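Local coordinates for ribosomal-protein-serine acetyltransferase, putative (Vibrio cholerae O1 biovar eltor, PDB 2FCK), which is putatively assigned as an acetyltransferase of the GNAT family, perhaps acting on the N-terminal serine or alanine of a ribosomal protein, at residues T61-N64 / W65-A68; Q36-H39 / Q40-W44. All coordinates share one frame; numbering follows the deposited sequence.

Interaction 1. Residues T61-N64 / W65-A68. With NO3 (nitrate ion), chain H.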
ATOM      1  N   THR A  61      14.222   3.550 -12.847  1.00 40.68           N
ATOM      2  CA  THR A  61      14.444   2.816 -11.638  1.00 40.28           C
ATOM      3  C   THR A  61      15.417   3.554 -10.712  1.00 40.67           C
ATOM      4  O   THR A  61      15.245   3.590  -9.484  1.00 40.86           O
ATOM      5  CB  THR A  61      15.013   1.407 -12.036  1.00 40.06           C
ATOM      6  OG1 THR A  61      14.041   0.734 -12.869  1.00 41.51           O
ATOM      7  CG2 THR A  61      15.273   0.564 -10.827  1.00 38.90           C
ATOM      8  N   ARG A  62      16.436   4.157 -11.304  1.00 40.47           N
ATOM      9  CA  ARG A  62      17.378   4.931 -10.514  1.00 39.47           C
ATOM     10  C   ARG A  62      16.688   6.099  -9.812  1.00 41.25           C
ATOM     11  O   ARG A  62      16.961   6.380  -8.633  1.00 40.82           O
ATOM     12  CB  ARG A  62      18.547   5.421 -11.384  1.00 39.70           C
ATOM     13  CG  ARG A  62      19.494   6.283 -10.567  1.00 38.48           C
ATOM     14  CD  ARG A  62      20.420   7.148 -11.400  1.00 39.38           C
ATOM     15  NE  ARG A  62      21.177   8.035 -10.498  1.00 40.92           N
ATOM     16  CZ  ARG A  62      20.816   9.270 -10.132  1.00 41.54           C
ATOM     17  NH1 ARG A  62      19.737   9.890 -10.638  1.00 36.06           N
ATOM     18  NH2 ARG A  62      21.579   9.928  -9.283  1.00 42.24           N
ATOM     19  N   LEU A  63      15.800   6.761 -10.540  1.00 40.44           N
ATOM     20  CA  LEU A  63      15.128   7.947 -10.028  1.00 42.18           C
ATOM     21  C   LEU A  63      14.386   7.496  -8.760  1.00 43.20           C
ATOM     22  O   LEU A  63      14.568   8.106  -7.702  1.00 42.67           O
ATOM     23  CB  LEU A  63      14.172   8.488 -11.087  1.00 41.27           C
ATOM     24  CG  LEU A  63      13.412   9.797 -10.792  1.00 41.26           C
ATOM     25  CD1 LEU A  63      14.338  10.847 -10.167  1.00 44.31           C
ATOM     26  CD2 LEU A  63      12.774  10.292 -12.085  1.00 41.69           C
ATOM     27  N   ASN A  64      13.624   6.384  -8.852  1.00 43.53           N
ATOM     28  CA  ASN A  64      12.835   5.913  -7.712  1.00 44.05           C
ATOM     29  C   ASN A  64      13.728   5.602  -6.510  1.00 43.12           C
ATOM     30  O   ASN A  64      13.409   5.983  -5.369  1.00 43.35           O
ATOM     31  CB  ASN A  64      11.951   4.735  -8.052  1.00 45.90           C
ATOM     32  CG  ASN A  64      11.062   4.990  -9.248  1.00 48.02           C
ATOM     33  OD1 ASN A  64      10.709   4.056  -9.970  1.00 52.82           O
ATOM     34  ND2 ASN A  64      10.702   6.229  -9.465  1.00 46.69           N
ATOM     35  N   TRP A  65      14.874   4.996  -6.774  1.00 41.75           N
ATOM     36  CA  TRP A  65      15.815   4.649  -5.694  1.00 41.54           C
ATOM     37  C   TRP A  65      16.322   5.925  -4.975  1.00 41.57           C
ATOM     38  O   TRP A  65      16.240   6.051  -3.746  1.00 42.08           O
ATOM     39  CB  TRP A  65      16.927   3.838  -6.294  1.00 41.82           C
ATOM     40  CG  TRP A  65      18.064   3.357  -5.408  1.00 42.99           C
ATOM     41  CD1 TRP A  65      18.957   4.130  -4.683  1.00 43.09           C
ATOM     42  CD2 TRP A  65      18.540   2.011  -5.309  1.00 40.46           C
ATOM     43  NE1 TRP A  65      19.922   3.324  -4.095  1.00 42.00           N
ATOM     44  CE2 TRP A  65      19.681   2.025  -4.467  1.00 43.21           C
ATOM     45  CE3 TRP A  65      18.075   0.765  -5.822  1.00 40.12           C
ATOM     46  CZ2 TRP A  65      20.377   0.848  -4.139  1.00 41.09           C
ATOM     47  CZ3 TRP A  65      18.764  -0.388  -5.500  1.00 43.75           C
ATOM     48  CH2 TRP A  65      19.910  -0.338  -4.664  1.00 43.54           C
ATOM     49  N   VAL A  66      16.801   6.895  -5.739  1.00 40.30           N
ATOM     50  CA  VAL A  66      17.371   8.122  -5.148  1.00 41.85           C
ATOM     51  C   VAL A  66      16.255   8.932  -4.428  1.00 41.38           C
ATOM     52  O   VAL A  66      16.506   9.717  -3.471  1.00 41.81           O
ATOM     53  CB  VAL A  66      18.070   8.966  -6.231  1.00 43.23           C
ATOM     54  CG1 VAL A  66      19.283   8.198  -6.814  1.00 41.45           C
ATOM     55  CG2 VAL A  66      17.082   9.301  -7.342  1.00 45.48           C
ATOM     56  N   LYS A  67      15.019   8.770  -4.915  1.00 41.50           N
ATOM     57  CA  LYS A  67      13.864   9.477  -4.291  1.00 43.44           C
ATOM     58  C   LYS A  67      13.345   8.654  -3.088  1.00 43.83           C
ATOM     59  O   LYS A  67      12.407   9.077  -2.395  1.00 43.27           O
ATOM     60  CB  LYS A  67      12.705   9.661  -5.296  1.00 44.34           C
ATOM     61  CG  LYS A  67      12.819  10.834  -6.256  1.00 47.51           C
ATOM     62  CD  LYS A  67      11.929  10.587  -7.472  1.00 54.16           C
ATOM     63  CE  LYS A  67      10.629  11.359  -7.432  1.00 59.08           C
ATOM     64  NZ  LYS A  67       9.762  10.956  -8.602  1.00 60.88           N
ATOM     65  N   ALA A  68      13.928   7.471  -2.869  1.00 42.81           N
ATOM     66  CA  ALA A  68      13.517   6.532  -1.804  1.00 44.63           C
ATOM     67  C   ALA A  68      12.074   6.008  -1.910  1.00 45.79           C
ATOM     68  O   ALA A  68      11.486   5.593  -0.909  1.00 47.66           O
ATOM     69  CB  ALA A  68      13.809   7.078  -0.382  1.00 44.45           C
TER
HETATM   70  N   NO3 H 307      24.332   7.275  -9.097  1.00 40.75           N
HETATM   71  O1  NO3 H 307      23.748   6.875 -10.313  1.00 41.30           O
HETATM   72  O2  NO3 H 307      25.459   6.604  -8.575  1.00 40.68           O
HETATM   73  O3  NO3 H 307      23.797   8.357  -8.396  1.00 38.95           O
HETATM   74  O   HOH W   1      10.025   8.377  -8.628  1.00 49.75           O

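Interaction 2. Residues Q36-H39 / Q40-W44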
ATOM      1  N   GLN A  36      12.416 -17.408 -22.523  1.00 34.93           N
ATOM      2  CA  GLN A  36      11.233 -17.843 -23.277  1.00 36.85           C
ATOM      3  C   GLN A  36       9.966 -17.093 -22.848  1.00 37.08           C
ATOM      4  O   GLN A  36       9.064 -16.853 -23.673  1.00 37.39           O
ATOM      5  CB  GLN A  36      11.030 -19.342 -23.055  1.00 35.59           C
ATOM      6  CG  GLN A  36       9.755 -19.917 -23.653  1.00 37.69           C
ATOM      7  CD  GLN A  36       9.727 -21.437 -23.558  1.00 39.04           C
ATOM      8  OE1 GLN A  36      10.538 -22.039 -22.861  1.00 44.74           O
ATOM      9  NE2 GLN A  36       8.784 -22.048 -24.233  1.00 43.81           N
ATOM     10  N   THR A  37       9.913 -16.721 -21.570  1.00 38.80           N
ATOM     11  CA  THR A  37       8.654 -16.247 -20.950  1.00 40.70           C
ATOM     12  C   THR A  37       8.641 -14.865 -20.307  1.00 40.76           C
ATOM     13  O   THR A  37       7.559 -14.309 -20.113  1.00 40.39           O
ATOM     14  CB  THR A  37       8.148 -17.212 -19.854  1.00 40.95           C
ATOM     15  OG1 THR A  37       9.127 -17.285 -18.803  1.00 44.59           O
ATOM     16  CG2 THR A  37       7.866 -18.576 -20.431  1.00 43.52           C
ATOM     17  N   LEU A  38       9.797 -14.315 -19.919  1.00 39.33           N
ATOM     18  CA  LEU A  38       9.791 -13.030 -19.213  1.00 40.93           C
ATOM     19  C   LEU A  38       9.049 -11.915 -19.945  1.00 41.20           C
ATOM     20  O   LEU A  38       8.373 -11.105 -19.298  1.00 41.33           O
ATOM     21  CB  LEU A  38      11.225 -12.585 -18.867  1.00 41.25           C
ATOM     22  CG  LEU A  38      11.868 -13.288 -17.658  1.00 44.47           C
ATOM     23  CD1 LEU A  38      13.343 -12.918 -17.561  1.00 46.09           C
ATOM     24  CD2 LEU A  38      11.184 -12.851 -16.386  1.00 47.60           C
ATOM     25  N   HIS A  39       9.156 -11.874 -21.273  1.00 40.68           N
ATOM     26  CA  HIS A  39       8.574 -10.794 -22.066  1.00 41.99           C
ATOM     27  C   HIS A  39       7.081 -10.622 -21.770  1.00 43.60           C
ATOM     28  O   HIS A  39       6.538  -9.541 -21.945  1.00 44.44           O
ATOM     29  CB  HIS A  39       8.735 -11.075 -23.563  1.00 41.71           C
ATOM     30  CG  HIS A  39       8.012 -12.301 -24.016  1.00 42.37           C
ATOM     31  ND1 HIS A  39       8.536 -13.573 -23.878  1.00 42.82           N
ATOM     32  CD2 HIS A  39       6.777 -12.453 -24.543  1.00 41.57           C
ATOM     33  CE1 HIS A  39       7.666 -14.452 -24.346  1.00 40.99           C
ATOM     34  NE2 HIS A  39       6.593 -13.800 -24.756  1.00 44.22           N
ATOM     35  N   GLN A  40       6.415 -11.670 -21.327  1.00 44.59           N
ATOM     36  CA  GLN A  40       4.975 -11.554 -21.190  1.00 48.26           C
ATOM     37  C   GLN A  40       4.558 -11.004 -19.840  1.00 49.04           C
ATOM     38  O   GLN A  40       3.410 -10.590 -19.684  1.00 49.44           O
ATOM     39  CB  GLN A  40       4.296 -12.877 -21.441  1.00 48.90           C
ATOM     40  CG  GLN A  40       4.458 -13.884 -20.366  1.00 53.27           C
ATOM     41  CD  GLN A  40       4.074 -15.281 -20.846  1.00 58.98           C
ATOM     42  OE1 GLN A  40       2.945 -15.514 -21.296  1.00 61.46           O
ATOM     43  NE2 GLN A  40       5.004 -16.217 -20.731  1.00 60.47           N
ATOM     44  N   TRP A  41       5.487 -10.992 -18.890  1.00 50.10           N
ATOM     45  CA  TRP A  41       5.218 -10.561 -17.528  1.00 52.02           C
ATOM     46  C   TRP A  41       5.796  -9.192 -17.215  1.00 54.15           C
ATOM     47  O   TRP A  41       5.235  -8.473 -16.412  1.00 53.37           O
ATOM     48  CB  TRP A  41       5.757 -11.575 -16.504  1.00 51.59           C
ATOM     49  CG  TRP A  41       5.359 -12.992 -16.771  1.00 51.53           C
ATOM     50  CD1 TRP A  41       6.201 -14.060 -17.004  1.00 51.31           C
ATOM     51  CD2 TRP A  41       4.029 -13.515 -16.837  1.00 50.05           C
ATOM     52  NE1 TRP A  41       5.465 -15.204 -17.206  1.00 50.63           N
ATOM     53  CE2 TRP A  41       4.129 -14.897 -17.119  1.00 52.78           C
ATOM     54  CE3 TRP A  41       2.754 -12.946 -16.701  1.00 51.79           C
ATOM     55  CZ2 TRP A  41       2.992 -15.724 -17.257  1.00 51.74           C
ATOM     56  CZ3 TRP A  41       1.633 -13.767 -16.838  1.00 51.42           C
ATOM     57  CH2 TRP A  41       1.760 -15.146 -17.111  1.00 53.18           C
ATOM     58  N   VAL A  42       6.965  -8.864 -17.764  1.00 56.93           N
ATOM     59  CA  VAL A  42       7.565  -7.567 -17.467  1.00 60.32           C
ATOM     60  C   VAL A  42       6.847  -6.528 -18.351  1.00 61.19           C
ATOM     61  O   VAL A  42       6.473  -6.811 -19.505  1.00 61.87           O
ATOM     62  CB  VAL A  42       9.123  -7.589 -17.580  1.00 60.94           C
ATOM     63  CG1 VAL A  42       9.705  -6.751 -16.491  1.00 62.34           C
ATOM     64  CG2 VAL A  42       9.678  -9.003 -17.383  1.00 60.41           C
ATOM     65  N   ASP A  43       6.568  -5.356 -17.778  1.00 64.05           N
ATOM     66  CA  ASP A  43       5.665  -4.354 -18.399  1.00 64.66           C
ATOM     67  C   ASP A  43       6.201  -3.686 -19.673  1.00 64.63           C
ATOM     68  O   ASP A  43       5.544  -3.672 -20.713  1.00 65.13           O
ATOM     69  CB  ASP A  43       5.325  -3.251 -17.376  1.00 65.73           C
ATOM     70  CG  ASP A  43       3.884  -2.810 -17.455  1.00 66.79           C
ATOM     71  OD1 ASP A  43       3.016  -3.672 -17.698  1.00 69.78           O
ATOM     72  OD2 ASP A  43       3.607  -1.609 -17.248  1.00 69.47           O
ATOM     73  N   TRP A  44       7.396  -3.118 -19.535  1.00 64.15           N
ATOM     74  CA  TRP A  44       8.133  -2.365 -20.556  1.00 63.59           C
ATOM     75  C   TRP A  44       8.635  -3.147 -21.773  1.00 63.52           C
ATOM     76  O   TRP A  44       9.116  -4.267 -21.646  1.00 63.33           O
ATOM     77  CB  TRP A  44       9.325  -1.743 -19.870  1.00 62.84           C
ATOM     78  CG  TRP A  44       9.861  -2.615 -18.767  1.00 62.04           C
ATOM     79  CD1 TRP A  44       9.312  -2.816 -17.530  1.00 61.23           C
ATOM     80  CD2 TRP A  44      11.062  -3.404 -18.807  1.00 61.47           C
ATOM     81  NE1 TRP A  44      10.108  -3.671 -16.791  1.00 63.18           N
ATOM     82  CE2 TRP A  44      11.183  -4.046 -17.558  1.00 62.36           C
ATOM     83  CE3 TRP A  44      12.039  -3.630 -19.780  1.00 60.80           C
ATOM     84  CZ2 TRP A  44      12.250  -4.895 -17.260  1.00 62.81           C
ATOM     85  CZ3 TRP A  44      13.096  -4.484 -19.482  1.00 62.06           C
ATOM     86  CH2 TRP A  44      13.185  -5.109 -18.239  1.00 61.64           C
TER

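Interaction 1. Residues T61-N64 / W65-A68
Arg62 and Val66, one helical turn apart, meet where CG1 of the valine lies over the centre of the guanidinium, 3.7 Å above its plane. With CG anti to the backbone N (chi1 177°) and the chain extended as far as NE, the arginine carries its guanidinium out along the helix, and chi4 of -92° turns the flat group so that a face meets the valine. At the edge of the guanidinium, in its plane, sits a nitrate ion, probably picked up from the crystallisation liquor. Two N-H groups fork onto it: Arg62 NE donates to nitrate O1 at 2.8 Å, and Arg62 NH2 to nitrate O3 at 2.9 Å.

The next pair is apolar at the point of touch. Leu63 CD1 rests against Lys67 CD at 3.6 Å; the lysine chain passes obliquely across the leucine and bends at chi3 before its ammonium group reaches a water. Lys67 NZ donates to that water at 2.6 Å; the link from the same water to Asn64 ND2 is weak and suspiciously short.

Backbone groups follow the helical pattern. Val66 N donates to Arg62 O at 2.9 Å, and Trp65 N to Thr61 O at 3.1 Å. Two side-chain donors look outside the segments: Thr61 OG1 pairs with Phe57 O, and Trp65 NE1 with Thr5 O, while the buried indole meets Phe73 and Tyr71 edge-to-face. Ala68, with a positive phi of 61°, then ends the turn, closing helix 51-66 of this GNAT domain with a Schellman motif.

Interaction 2. Residues Q36-H39 / Q40-W44
Gln40, His39 and Leu38 carry two overlapping beta turns, 37-40 and 38-41, both close to type I, in the loop between helices 25-33 and 51-66 of the GNAT fold. Gln40 folds back on Thr37: its backbone N donates to Thr37 O at 3.1 Å, arriving from above the carbonyl plane. Its side-chain NE2 also points to that oxygen, making a second bond, although the position of NE2 is less sure. CG of Gln40 sits between the backbone N and the carbonyl carbon (chi1 73°), which brings the chain back across Thr37, with Gln40 CG 3.1 Å from Thr37 O, and sets CG over the centre of the Trp41 ring, 3.4 Å above its plane.

His39 turns one ring face to the main chain of its neighbour, His39 CG lying 3.2 Å from Gln40 N.

Leu38 faces the interior, its side chain against Ile32 and Trp104, while its CB touches Val42 CG2 at 4.2 Å. Leu38 O takes two donors: the i+3 bond of the second beta turn comes from Trp41 N at 2.9 Å, above the carbonyl plane, and an i+4 bond from Val42 N at 3.1 Å, almost straight along the C=O axis.

How the interactions relate
Along the chain interaction 2 comes first, in the loop that follows helix 25-33, and interaction 1 closes helix 51-66, into which that loop leads; residues 45-48 between them are not modelled. Their centres lie 22 Å apart and their nearest atoms about 7 Å, so they do not touch. One residue of helix 51-66 nevertheless relates to both: the ring of Phe57 stacks with Trp44, and its carbonyl oxygen receives the hydroxyl of Thr61. Both contacts thus belong to the helical part that a GNAT domain inserts between its early strands 15-18 and 71-77, one shaping the connection into helix 51-66 and the other its exit.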